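Local coordinates for hydrophilic protein, virA protein (Chromobacterium violaceum, PDB 3BO6) that acts as a phosphothreonine lyase effector, probably removing phosphate from phosphothreonine side chains of host proteins by beta-elimination, at residues P38-M43 and V93-Q98; S52-L57 and L103-V107; V64-R70 and D112-D118; D82-V88 and A132-V138. All coordinates share one frame; numbering follows the deposited sequence.

Overall arrangement
Contacts 3 and 4 are two strand pairs within the seven-stranded sheet, 65-70 with 113-117 and 82-86 with 134-137, joined because 113-117 and 134-137 are neighbours. The centre of contact 4 lies about 4 Å from that of the chain and the contact is almost wholly buried, whereas contact 3 has polar, partly exposed residues on one side. Contacts 1 and 2 share helix 93-104, the first near its start and the second at its end; both rest on apolar and aromatic packing with a single bridging water, and contact 1 is the more exposed, with D39, P94 and Q98 at the surface. Charged chemistry belongs to the strand pairs: a salt bridge and a cation-pi contact in contact 3, a sulfate site in contact 4.

Contact 1: P38-M43 and V93-Q98; sequences PDYSGM and VPQAFQ
Y40 overlaps F97 across the gap between two helix starts, its ring meeting F97 as an offset edge-to-face pair with centroids 5.8 Å apart and planes at 67°. The edge belongs to Y40 and the face to F97. Y40 CA adds a CH-pi contact over the same phenylalanine ring, 4.0 Å from its centroid, so backbone and ring of one residue both pack on F97. Farther along the tyrosine, CD2 touches P94 CG at 3.7 Å and CE1 meets V93 CG1 at 3.8 Å, both obliquely to the ring. Placing CG anti to the backbone N (chi1 -180°) extends the Y40 ring along this first turn of helix 93-104.

The rim of F97 is occupied as well. M43 SD approaches F97 CZ to 3.6 Å in an edge-on Met-aromatic contact, and P38 O lies in the ring plane, 3.3 Å from F97 CE2. That carbonyl also accepts a hydrogen bond from a water, which donates a second one to Q98 OE1 and so ties the two segments together where no direct hydrogen bond does. D39 is the N-cap of helix 40-44: its OD1 accepts from G42 N at 2.9 Å, a capping bond at the start of the turn that carries Y40 and M43.

The short helix 40-44 and the beginning of helix 93-104 pack together against the sheet face that carries M66, A68, W114 and V116. Y40 OH is hydrogen-bonded to T117 O and M119 N, while M43 and F97 both reach W114, and M43 also touches A68 and L57.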
# COMPACT_ATOMS: atom_id res chain seq x y z
N PRO A 38 17.26 -0.99 5.71
CA PRO A 38 17.32 -2.02 6.76
C PRO A 38 16.91 -3.37 6.19
O PRO A 38 16.23 -3.42 5.15
CB PRO A 38 16.25 -1.56 7.77
CG PRO A 38 16.00 -0.13 7.46
CD PRO A 38 16.24 0.03 6.00
N ASP A 39 17.32 -4.46 6.83
CA ASP A 39 16.67 -5.73 6.52
C ASP A 39 15.51 -5.95 7.50
O ASP A 39 15.26 -5.12 8.37
CB ASP A 39 17.65 -6.91 6.44
CG ASP A 39 18.28 -7.27 7.77
OD1 ASP A 39 17.91 -6.68 8.81
OD2 ASP A 39 19.17 -8.15 7.76
N TYR A 40 14.81 -7.06 7.34
CA TYR A 40 13.59 -7.28 8.11
C TYR A 40 13.89 -7.32 9.61
O TYR A 40 13.24 -6.63 10.41
CB TYR A 40 12.91 -8.57 7.66
CG TYR A 40 11.64 -8.87 8.42
CD1 TYR A 40 10.48 -8.16 8.17
CD2 TYR A 40 11.60 -9.86 9.39
CE1 TYR A 40 9.31 -8.44 8.86
CE2 TYR A 40 10.44 -10.14 10.09
CZ TYR A 40 9.30 -9.43 9.82
OH TYR A 40 8.14 -9.70 10.53
N SER A 41 14.86 -8.16 9.99
CA SER A 41 15.21 -8.32 11.40
C SER A 41 15.72 -7.01 12.00
O SER A 41 15.44 -6.71 13.16
CB SER A 41 16.23 -9.44 11.57
OG SER A 41 16.51 -9.65 12.94
N GLY A 42 16.45 -6.23 11.22
CA GLY A 42 16.94 -4.93 11.67
C GLY A 42 15.82 -3.94 11.90
O GLY A 42 15.82 -3.19 12.89
N MET A 43 14.86 -3.92 10.99
CA MET A 43 13.74 -3.02 11.21
C MET A 43 13.01 -3.33 12.52
O MET A 43 12.49 -2.41 13.17
CB MET A 43 12.78 -3.01 10.02
CG MET A 43 11.70 -1.98 10.21
SD MET A 43 10.91 -1.50 8.67
CE MET A 43 9.75 -0.30 9.31
N VAL A 93 7.98 -13.79 4.75
CA VAL A 93 7.95 -12.35 4.99
C VAL A 93 9.34 -11.67 4.99
O VAL A 93 9.52 -10.64 4.37
CB VAL A 93 7.12 -11.99 6.24
CG1 VAL A 93 7.19 -10.52 6.52
CG2 VAL A 93 5.67 -12.42 6.01
N PRO A 94 10.34 -12.25 5.69
CA PRO A 94 11.65 -11.59 5.64
C PRO A 94 12.21 -11.50 4.21
O PRO A 94 12.79 -10.48 3.86
CB PRO A 94 12.52 -12.48 6.54
CG PRO A 94 11.57 -13.08 7.48
CD PRO A 94 10.32 -13.35 6.67
N GLN A 95 12.04 -12.55 3.41
CA GLN A 95 12.49 -12.53 2.02
C GLN A 95 11.70 -11.51 1.19
O GLN A 95 12.26 -10.85 0.32
CB GLN A 95 12.35 -13.92 1.38
CG GLN A 95 13.20 -15.00 2.00
CD GLN A 95 12.43 -15.83 3.01
OE1 GLN A 95 11.88 -15.30 3.97
NE2 GLN A 95 12.38 -17.14 2.78
N ALA A 96 10.40 -11.39 1.44
CA ALA A 96 9.58 -10.40 0.74
C ALA A 96 10.03 -9.00 1.10
O ALA A 96 10.14 -8.13 0.24
CB ALA A 96 8.11 -10.59 1.06
N PHE A 97 10.30 -8.78 2.39
CA PHE A 97 10.81 -7.49 2.82
C PHE A 97 12.11 -7.14 2.08
O PHE A 97 12.30 -6.01 1.59
CB PHE A 97 11.02 -7.49 4.34
CG PHE A 97 11.39 -6.14 4.90
CD1 PHE A 97 10.42 -5.33 5.47
CD2 PHE A 97 12.71 -5.68 4.87
CE1 PHE A 97 10.74 -4.09 5.98
CE2 PHE A 97 13.05 -4.43 5.38
CZ PHE A 97 12.06 -3.64 5.95
N GLN A 98 13.04 -8.10 1.98
CA GLN A 98 14.30 -7.87 1.26
C GLN A 98 14.05 -7.54 -0.20
O GLN A 98 14.72 -6.69 -0.80
CB GLN A 98 15.21 -9.09 1.36
CG GLN A 98 16.52 -8.94 0.60
CD GLN A 98 17.51 -8.03 1.31
OE1 GLN A 98 17.28 -7.60 2.44
NE2 GLN A 98 18.64 -7.75 0.66
O HOH W 1 16.32 -5.00 2.91

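Contact 2: S52-L57 and L103-V107; sequences SQGFQL and LLFSV
F55 and F105 pack a beta hairpin against the end of a helix. The hairpin joins strands 49-52 and 55-59 through a type I' turn, closed by paired backbone bonds between S52 and F55, with G54 at a positive phi of 81°. F105 is the first residue to leave the helical path of 93-104.

The aromatic contact is edge-to-face: F105 turns its edge to the face of F55, with centroids 5.5 Å apart and planes at 79°. F105 CD2 approaches F55 CD1 to 3.9 Å. With CG anti to its carbonyl carbon (chi1 -70°), the ring of F105 is directed between F55, S52 and L57 of the hairpin; farther along the same side of the ring, L57 CD2 lies in the ring plane, 3.7 Å from F105 CE2. W114 of strand 113-117 makes a further edge-to-face pair with F105 and extends the cluster into the sheet.

Backbone oxygens meet these side chains by packing alone. L104 O comes within 3.5 Å of F55 CZ, and this carbonyl is also the acceptor for W114 NE1. F105 O sits 3.6 Å from Q53 CB on the turn.

The polar link is indirect. A single water donates to both segments, to Q53 O at 2.6 Å and to F105 O at 2.9 Å, and its oxygen lies in the plane of the F55 ring, at the edge.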
# COMPACT_ATOMS: atom_id res chain seq x y z
N SER A 52 15.95 5.47 8.14
CA SER A 52 16.63 5.04 6.92
C SER A 52 16.00 5.71 5.71
O SER A 52 14.77 5.72 5.58
CB SER A 52 16.57 3.52 6.77
OG SER A 52 17.29 3.12 5.61
N GLN A 53 16.83 6.28 4.85
CA GLN A 53 16.37 6.91 3.61
C GLN A 53 15.29 7.96 3.82
O GLN A 53 14.40 8.12 2.99
CB GLN A 53 15.88 5.83 2.63
CG GLN A 53 16.96 4.82 2.25
CD GLN A 53 17.96 5.39 1.27
OE1 GLN A 53 17.76 6.47 0.72
NE2 GLN A 53 19.05 4.66 1.03
N GLY A 54 15.36 8.66 4.95
CA GLY A 54 14.37 9.69 5.24
C GLY A 54 13.05 9.19 5.79
O GLY A 54 12.13 9.98 6.01
N PHE A 55 12.96 7.88 6.03
CA PHE A 55 11.79 7.28 6.68
C PHE A 55 12.09 7.09 8.17
O PHE A 55 13.13 6.52 8.53
CB PHE A 55 11.44 5.92 6.04
CG PHE A 55 10.75 6.02 4.70
CD1 PHE A 55 11.46 6.28 3.53
CD2 PHE A 55 9.37 5.83 4.61
CE1 PHE A 55 10.79 6.36 2.31
CE2 PHE A 55 8.72 5.90 3.40
CZ PHE A 55 9.42 6.17 2.25
N GLN A 56 11.21 7.58 9.03
CA GLN A 56 11.26 7.28 10.46
C GLN A 56 10.76 5.86 10.68
O GLN A 56 9.72 5.48 10.14
CB GLN A 56 10.37 8.25 11.22
CG GLN A 56 10.76 9.72 11.04
CD GLN A 56 9.92 10.68 11.87
OE1 GLN A 56 10.18 11.88 11.90
NE2 GLN A 56 8.91 10.15 12.54
N LEU A 57 11.50 5.07 11.46
CA LEU A 57 11.14 3.68 11.72
C LEU A 57 10.77 3.48 13.19
O LEU A 57 11.41 4.05 14.08
CB LEU A 57 12.30 2.75 11.39
CG LEU A 57 13.03 2.99 10.06
CD1 LEU A 57 14.18 2.00 9.92
CD2 LEU A 57 12.04 2.82 8.90
N LEU A 103 12.14 -0.57 -3.21
CA LEU A 103 10.98 0.22 -3.59
C LEU A 103 10.36 0.95 -2.40
O LEU A 103 10.02 2.12 -2.49
CB LEU A 103 9.92 -0.67 -4.27
CG LEU A 103 10.21 -0.98 -5.75
CD1 LEU A 103 9.42 -2.20 -6.23
CD2 LEU A 103 9.93 0.23 -6.61
N LEU A 104 10.21 0.26 -1.27
CA LEU A 104 9.49 0.87 -0.15
C LEU A 104 10.25 2.03 0.49
O LEU A 104 9.65 2.90 1.13
CB LEU A 104 9.15 -0.19 0.91
CG LEU A 104 8.10 -1.22 0.49
CD1 LEU A 104 8.00 -2.35 1.52
CD2 LEU A 104 6.75 -0.54 0.32
N PHE A 105 11.58 2.02 0.36
CA PHE A 105 12.41 3.12 0.86
C PHE A 105 12.87 4.06 -0.25
O PHE A 105 13.70 4.93 -0.03
CB PHE A 105 13.62 2.59 1.64
CG PHE A 105 13.27 1.97 2.96
CD1 PHE A 105 13.14 0.60 3.07
CD2 PHE A 105 13.10 2.76 4.08
CE1 PHE A 105 12.80 0.01 4.30
CE2 PHE A 105 12.75 2.19 5.31
CZ PHE A 105 12.62 0.81 5.42
N SER A 106 12.34 3.88 -1.46
CA SER A 106 12.80 4.68 -2.60
C SER A 106 12.47 6.17 -2.46
O SER A 106 11.36 6.53 -2.05
CB SER A 106 12.16 4.15 -3.89
OG SER A 106 12.45 5.00 -5.01
N VAL A 107 13.42 7.02 -2.87
CA VAL A 107 13.18 8.46 -2.94
C VAL A 107 12.01 8.78 -3.89
O VAL A 107 11.37 9.84 -3.81
CB VAL A 107 14.44 9.21 -3.41
CG1 VAL A 107 14.86 8.72 -4.80
CG2 VAL A 107 14.22 10.71 -3.42
O HOH W 2 13.91 7.77 0.50

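Contact 3: V64-R70 and D112-D118; sequences VFMHAHR and DKWKVTD
R70 and D112 form a salt bridge at one end of an antiparallel strand pair, with R70 NH1 2.8 Å from D112 OD1. The donor lies on the anti side of the carboxylate, and OD1 is nearly in the guanidinium plane although the two groups stand 81° apart. D112 is gripped further by Q74 N, C75 N and K139 NZ, and R70 NH2 by S109 O, so the carboxylate has partners at both oxygens, and the guanidinium a second one.

From there the backbone bonds run along strands 65-70 and 113-117: R70 N to D112 O, reciprocal bonds in the hydrogen-bonded pairs A68 with W114 and M66 with V116, and finally D118 N to V64 O at 2.7 Å. These strands belong to the seven-stranded sheet.

On the face carrying H67 and K115, the lysine chain lies across the F65 ring. K115 CE is 3.6 Å from the ring centroid, almost on its normal, and K115 NZ lies 3.9 Å from the same centroid, over the face, a cation-pi contact. The H67 imidazole lies alongside K115.

The other face looks toward helix 40-44. M66 CE meets V116 CG1 tightly at 3.5 Å, and M66 SD packs on D118 CB at the strand end. W114, its CG between backbone N and carbonyl carbon (chi1 53°), turns its indole face to its cross-strand partner A68, whose CB lies 3.7 Å from the centroid of the six-membered ring.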
# COMPACT_ATOMS: atom_id res chain seq x y z
N VAL A 64 1.80 -5.23 16.90
CA VAL A 64 2.53 -6.29 16.23
C VAL A 64 3.03 -5.88 14.84
O VAL A 64 3.24 -6.73 14.00
CB VAL A 64 1.70 -7.59 16.17
CG1 VAL A 64 1.28 -8.01 17.58
CG2 VAL A 64 0.49 -7.43 15.28
N PHE A 65 3.25 -4.59 14.62
CA PHE A 65 3.78 -4.13 13.33
C PHE A 65 5.05 -3.34 13.53
O PHE A 65 5.35 -2.86 14.63
CB PHE A 65 2.74 -3.26 12.62
CG PHE A 65 1.43 -3.96 12.32
CD1 PHE A 65 1.29 -4.76 11.20
CD2 PHE A 65 0.34 -3.80 13.17
CE1 PHE A 65 0.09 -5.42 10.93
CE2 PHE A 65 -0.87 -4.43 12.90
CZ PHE A 65 -1.00 -5.24 11.78
N MET A 66 5.81 -3.22 12.45
CA MET A 66 6.92 -2.28 12.37
C MET A 66 6.53 -1.23 11.34
O MET A 66 5.98 -1.56 10.29
CB MET A 66 8.22 -2.98 11.99
CG MET A 66 8.57 -4.11 12.94
SD MET A 66 8.47 -5.69 12.12
CE MET A 66 9.69 -5.38 10.87
N HIS A 67 6.79 0.03 11.65
CA HIS A 67 6.24 1.15 10.88
C HIS A 67 7.33 1.98 10.23
O HIS A 67 8.39 2.20 10.82
CB HIS A 67 5.45 2.07 11.82
CG HIS A 67 4.44 1.36 12.66
ND1 HIS A 67 3.11 1.30 12.33
CD2 HIS A 67 4.56 0.69 13.83
CE1 HIS A 67 2.45 0.62 13.25
NE2 HIS A 67 3.31 0.24 14.18
N ALA A 68 7.02 2.52 9.06
CA ALA A 68 7.90 3.45 8.37
C ALA A 68 7.05 4.61 7.88
O ALA A 68 6.00 4.40 7.27
CB ALA A 68 8.56 2.75 7.19
N HIS A 69 7.53 5.83 8.09
CA HIS A 69 6.86 6.99 7.52
C HIS A 69 7.86 8.09 7.24
O HIS A 69 8.75 8.33 8.03
CB HIS A 69 5.71 7.50 8.38
CG HIS A 69 6.14 8.14 9.65
ND1 HIS A 69 6.30 7.43 10.82
CD2 HIS A 69 6.44 9.43 9.94
CE1 HIS A 69 6.68 8.26 11.78
NE2 HIS A 69 6.77 9.48 11.27
N ARG A 70 7.70 8.78 6.11
CA ARG A 70 8.61 9.87 5.77
C ARG A 70 8.55 10.99 6.79
O ARG A 70 7.47 11.44 7.18
CB ARG A 70 8.25 10.44 4.41
CG ARG A 70 8.66 9.57 3.25
CD ARG A 70 8.45 10.29 1.93
NE ARG A 70 9.13 9.63 0.82
CZ ARG A 70 8.52 9.16 -0.26
NH1 ARG A 70 7.20 9.25 -0.37
NH2 ARG A 70 9.22 8.59 -1.23
N ASP A 112 4.06 7.42 1.38
CA ASP A 112 4.70 8.08 2.52
C ASP A 112 4.75 7.24 3.79
O ASP A 112 5.59 7.49 4.65
CB ASP A 112 3.96 9.37 2.87
CG ASP A 112 4.23 10.51 1.91
OD1 ASP A 112 5.30 10.55 1.25
OD2 ASP A 112 3.37 11.42 1.86
N LYS A 113 3.86 6.26 3.91
CA LYS A 113 3.67 5.54 5.16
C LYS A 113 3.25 4.11 4.90
O LYS A 113 2.33 3.88 4.10
CB LYS A 113 2.60 6.25 6.01
CG LYS A 113 2.48 5.73 7.43
CD LYS A 113 1.42 6.49 8.23
CE LYS A 113 0.06 5.83 8.09
NZ LYS A 113 -0.79 6.03 9.31
N TRP A 114 3.88 3.16 5.58
CA TRP A 114 3.55 1.74 5.45
C TRP A 114 3.97 1.00 6.72
O TRP A 114 4.67 1.56 7.56
CB TRP A 114 4.20 1.14 4.18
CG TRP A 114 5.69 1.35 4.03
CD1 TRP A 114 6.31 2.35 3.35
CD2 TRP A 114 6.74 0.51 4.56
NE1 TRP A 114 7.69 2.20 3.43
CE2 TRP A 114 7.97 1.08 4.17
CE3 TRP A 114 6.74 -0.65 5.33
CZ2 TRP A 114 9.20 0.52 4.53
CZ3 TRP A 114 7.97 -1.21 5.68
CH2 TRP A 114 9.17 -0.61 5.30
N LYS A 115 3.50 -0.24 6.89
CA LYS A 115 3.89 -1.13 8.02
C LYS A 115 3.92 -2.54 7.49
O LYS A 115 3.51 -2.73 6.38
CB LYS A 115 2.96 -0.95 9.22
CG LYS A 115 1.55 -1.45 9.02
CD LYS A 115 0.73 -0.99 10.22
CE LYS A 115 -0.62 -1.64 10.26
NZ LYS A 115 -1.39 -1.07 11.42
N VAL A 116 4.71 -3.34 8.21
CA VAL A 116 4.88 -4.76 7.99
C VAL A 116 4.66 -5.50 9.31
O VAL A 116 5.06 -5.03 10.37
CB VAL A 116 6.28 -5.09 7.37
CG1 VAL A 116 7.41 -4.74 8.33
CG2 VAL A 116 6.35 -6.54 6.95
N THR A 117 4.03 -6.67 9.25
CA THR A 117 3.71 -7.35 10.48
C THR A 117 5.01 -7.90 11.04
O THR A 117 5.90 -8.35 10.30
CB THR A 117 2.86 -8.57 10.07
OG1 THR A 117 1.68 -8.12 9.41
CG2 THR A 117 2.49 -9.45 11.28
N ASP A 118 5.11 -7.87 12.37
CA ASP A 118 6.20 -8.53 13.08
C ASP A 118 5.82 -9.99 13.27
O ASP A 118 4.96 -10.33 14.11
CB ASP A 118 6.42 -7.86 14.44
CG ASP A 118 7.59 -8.47 15.21
OD1 ASP A 118 8.03 -9.58 14.84
OD2 ASP A 118 8.04 -7.83 16.17
O HOH W 3 3.31 3.30 9.53

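Contact 4: D82-V88 and A132-V138; sequences DKFHISV and AQFTLYV. With SO4 (sulfate ion), chain C.
H85 begins its contacts at CB, which lies 3.8 Å from A132 CB; the same methyl group is near CG. CG lies anti to the carbonyl carbon (chi1 -63°), which carries the ring alongside T135 with NE2 at a sulfate ion. Along one edge of the imidazole, CD2 passes T135 OG1 at 3.3 Å, with the hydroxyl oxygen in the ring plane and the two side chains pointing the same way. ND1 is hydrogen-bonded to D180 OD2, which with the sulfate bond at NE2 holds the ring's rotation. At the tip, NE2 donates to sulfate O4 at 2.7 Å, nearly straight at 166°. K83, on the same face of the sheet, donates from NZ to sulfate O2 at 2.8 Å and more weakly to O4. Its NZ also bridges through a water to Y137 OH and forms a salt bridge with E194.

R127, R192 and R199 complete the sulfate site. The ion probably comes from the crystallisation liquor, but this cluster is consistent with a pocket for the phosphate of a phosphothreonine substrate.

The framework is the antiparallel pairing of strands 82-86 and 134-137, which ends in a classic beta bulge where Q133 and F134 both face I86. Past it, the Q133 amide substitutes for a strand partner: OE1 accepts from V88 N at 3.0 Å on a lone pair, and NE2 donates to V88 O at 2.9 Å, two bonds that fix its rotation. S87 OG accepts from A132 N at 2.8 Å.

F84, I86, F134 and L136 fill the opposite face, toward helices 93-104 and 149-168, and F84 CE1 meets V138 CG2 at 3.5 Å.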
# COMPACT_ATOMS: atom_id res chain seq x y z
N ASP A 82 -7.71 5.16 1.34
CA ASP A 82 -7.22 4.19 0.37
C ASP A 82 -5.98 3.47 0.87
O ASP A 82 -5.00 4.10 1.28
CB ASP A 82 -6.98 4.88 -0.98
CG ASP A 82 -8.24 5.49 -1.53
OD1 ASP A 82 -9.25 4.76 -1.62
OD2 ASP A 82 -8.25 6.70 -1.86
N LYS A 83 -6.03 2.14 0.87
CA LYS A 83 -4.88 1.37 1.33
C LYS A 83 -4.73 0.09 0.53
O LYS A 83 -5.69 -0.48 0.01
CB LYS A 83 -4.97 1.09 2.83
CG LYS A 83 -6.04 0.09 3.22
CD LYS A 83 -6.48 0.25 4.70
CE LYS A 83 -5.35 -0.01 5.67
NZ LYS A 83 -5.80 0.24 7.08
N PHE A 84 -3.48 -0.36 0.45
CA PHE A 84 -3.18 -1.65 -0.14
C PHE A 84 -2.61 -2.59 0.89
O PHE A 84 -1.93 -2.17 1.83
CB PHE A 84 -2.12 -1.53 -1.24
CG PHE A 84 -2.52 -0.67 -2.40
CD1 PHE A 84 -1.92 0.57 -2.60
CD2 PHE A 84 -3.44 -1.12 -3.32
CE1 PHE A 84 -2.26 1.37 -3.69
CE2 PHE A 84 -3.80 -0.34 -4.42
CZ PHE A 84 -3.20 0.91 -4.60
N HIS A 85 -2.84 -3.88 0.68
CA HIS A 85 -2.11 -4.90 1.41
C HIS A 85 -1.29 -5.68 0.41
O HIS A 85 -1.61 -5.71 -0.79
CB HIS A 85 -3.09 -5.84 2.11
CG HIS A 85 -3.93 -5.17 3.14
ND1 HIS A 85 -5.29 -4.99 3.00
CD2 HIS A 85 -3.60 -4.64 4.35
CE1 HIS A 85 -5.76 -4.38 4.07
NE2 HIS A 85 -4.76 -4.16 4.91
N ILE A 86 -0.22 -6.30 0.90
CA ILE A 86 0.59 -7.22 0.11
C ILE A 86 0.61 -8.56 0.84
O ILE A 86 0.92 -8.61 2.04
CB ILE A 86 2.04 -6.72 -0.06
CG1 ILE A 86 2.05 -5.26 -0.53
CG2 ILE A 86 2.79 -7.62 -1.05
CD1 ILE A 86 3.46 -4.67 -0.67
N SER A 87 0.26 -9.63 0.14
CA SER A 87 0.18 -10.97 0.74
C SER A 87 1.22 -11.91 0.15
O SER A 87 1.21 -12.18 -1.06
CB SER A 87 -1.22 -11.57 0.53
OG SER A 87 -2.21 -10.76 1.11
N VAL A 88 2.12 -12.38 1.00
CA VAL A 88 3.06 -13.43 0.61
C VAL A 88 2.87 -14.65 1.51
O VAL A 88 2.13 -14.61 2.51
CB VAL A 88 4.52 -12.94 0.66
CG1 VAL A 88 4.73 -11.76 -0.29
CG2 VAL A 88 4.94 -12.58 2.09
N ALA A 132 -1.54 -10.29 3.81
CA ALA A 132 -1.61 -8.89 4.20
C ALA A 132 -0.55 -8.51 5.23
O ALA A 132 -0.84 -7.79 6.20
CB ALA A 132 -3.01 -8.55 4.73
N GLN A 133 0.67 -8.99 5.02
CA GLN A 133 1.77 -8.71 5.94
C GLN A 133 2.38 -7.33 5.72
O GLN A 133 3.15 -6.85 6.55
CB GLN A 133 2.84 -9.79 5.88
CG GLN A 133 2.28 -11.18 6.15
CD GLN A 133 2.03 -11.98 4.89
OE1 GLN A 133 1.94 -11.43 3.79
NE2 GLN A 133 1.90 -13.30 5.04
N PHE A 134 2.06 -6.70 4.59
CA PHE A 134 2.44 -5.31 4.37
C PHE A 134 1.17 -4.49 4.17
O PHE A 134 0.26 -4.94 3.46
CB PHE A 134 3.31 -5.13 3.11
CG PHE A 134 4.61 -5.90 3.15
CD1 PHE A 134 5.82 -5.24 3.33
CD2 PHE A 134 4.62 -7.27 2.96
CE1 PHE A 134 7.02 -5.96 3.35
CE2 PHE A 134 5.81 -7.98 2.99
CZ PHE A 134 7.00 -7.33 3.18
N THR A 135 1.11 -3.32 4.78
CA THR A 135 0.02 -2.38 4.58
C THR A 135 0.60 -1.06 4.08
O THR A 135 1.50 -0.52 4.70
CB THR A 135 -0.74 -2.16 5.89
OG1 THR A 135 -1.26 -3.42 6.35
CG2 THR A 135 -1.88 -1.17 5.69
N LEU A 136 0.10 -0.58 2.94
CA LEU A 136 0.56 0.67 2.34
C LEU A 136 -0.56 1.69 2.39
O LEU A 136 -1.67 1.42 1.91
CB LEU A 136 0.92 0.45 0.86
CG LEU A 136 1.76 -0.76 0.46
CD1 LEU A 136 1.92 -0.82 -1.05
CD2 LEU A 136 3.12 -0.67 1.12
N TYR A 137 -0.28 2.86 2.95
CA TYR A 137 -1.28 3.93 3.07
C TYR A 137 -1.12 4.94 1.95
O TYR A 137 -0.06 5.57 1.82
CB TYR A 137 -1.15 4.61 4.43
CG TYR A 137 -1.35 3.65 5.58
CD1 TYR A 137 -2.61 3.38 6.08
CD2 TYR A 137 -0.27 2.99 6.13
CE1 TYR A 137 -2.77 2.50 7.16
CE2 TYR A 137 -0.42 2.11 7.17
CZ TYR A 137 -1.66 1.85 7.68
OH TYR A 137 -1.73 0.96 8.73
N VAL A 138 -2.15 5.09 1.13
CA VAL A 138 -2.12 6.01 0.00
C VAL A 138 -2.73 7.32 0.48
O VAL A 138 -3.72 7.32 1.22
CB VAL A 138 -2.94 5.47 -1.18
CG1 VAL A 138 -2.75 6.38 -2.39
CG2 VAL A 138 -2.51 4.04 -1.51
S SO4 C . -6.72 -3.14 7.65
O1 SO4 C . -7.44 -3.81 6.55
O2 SO4 C . -7.40 -1.91 8.01
O3 SO4 C . -6.69 -4.03 8.80
O4 SO4 C . -5.36 -2.82 7.23
O HOH W 4 -6.37 7.89 0.76
O HOH W 5 -3.96 -0.09 9.12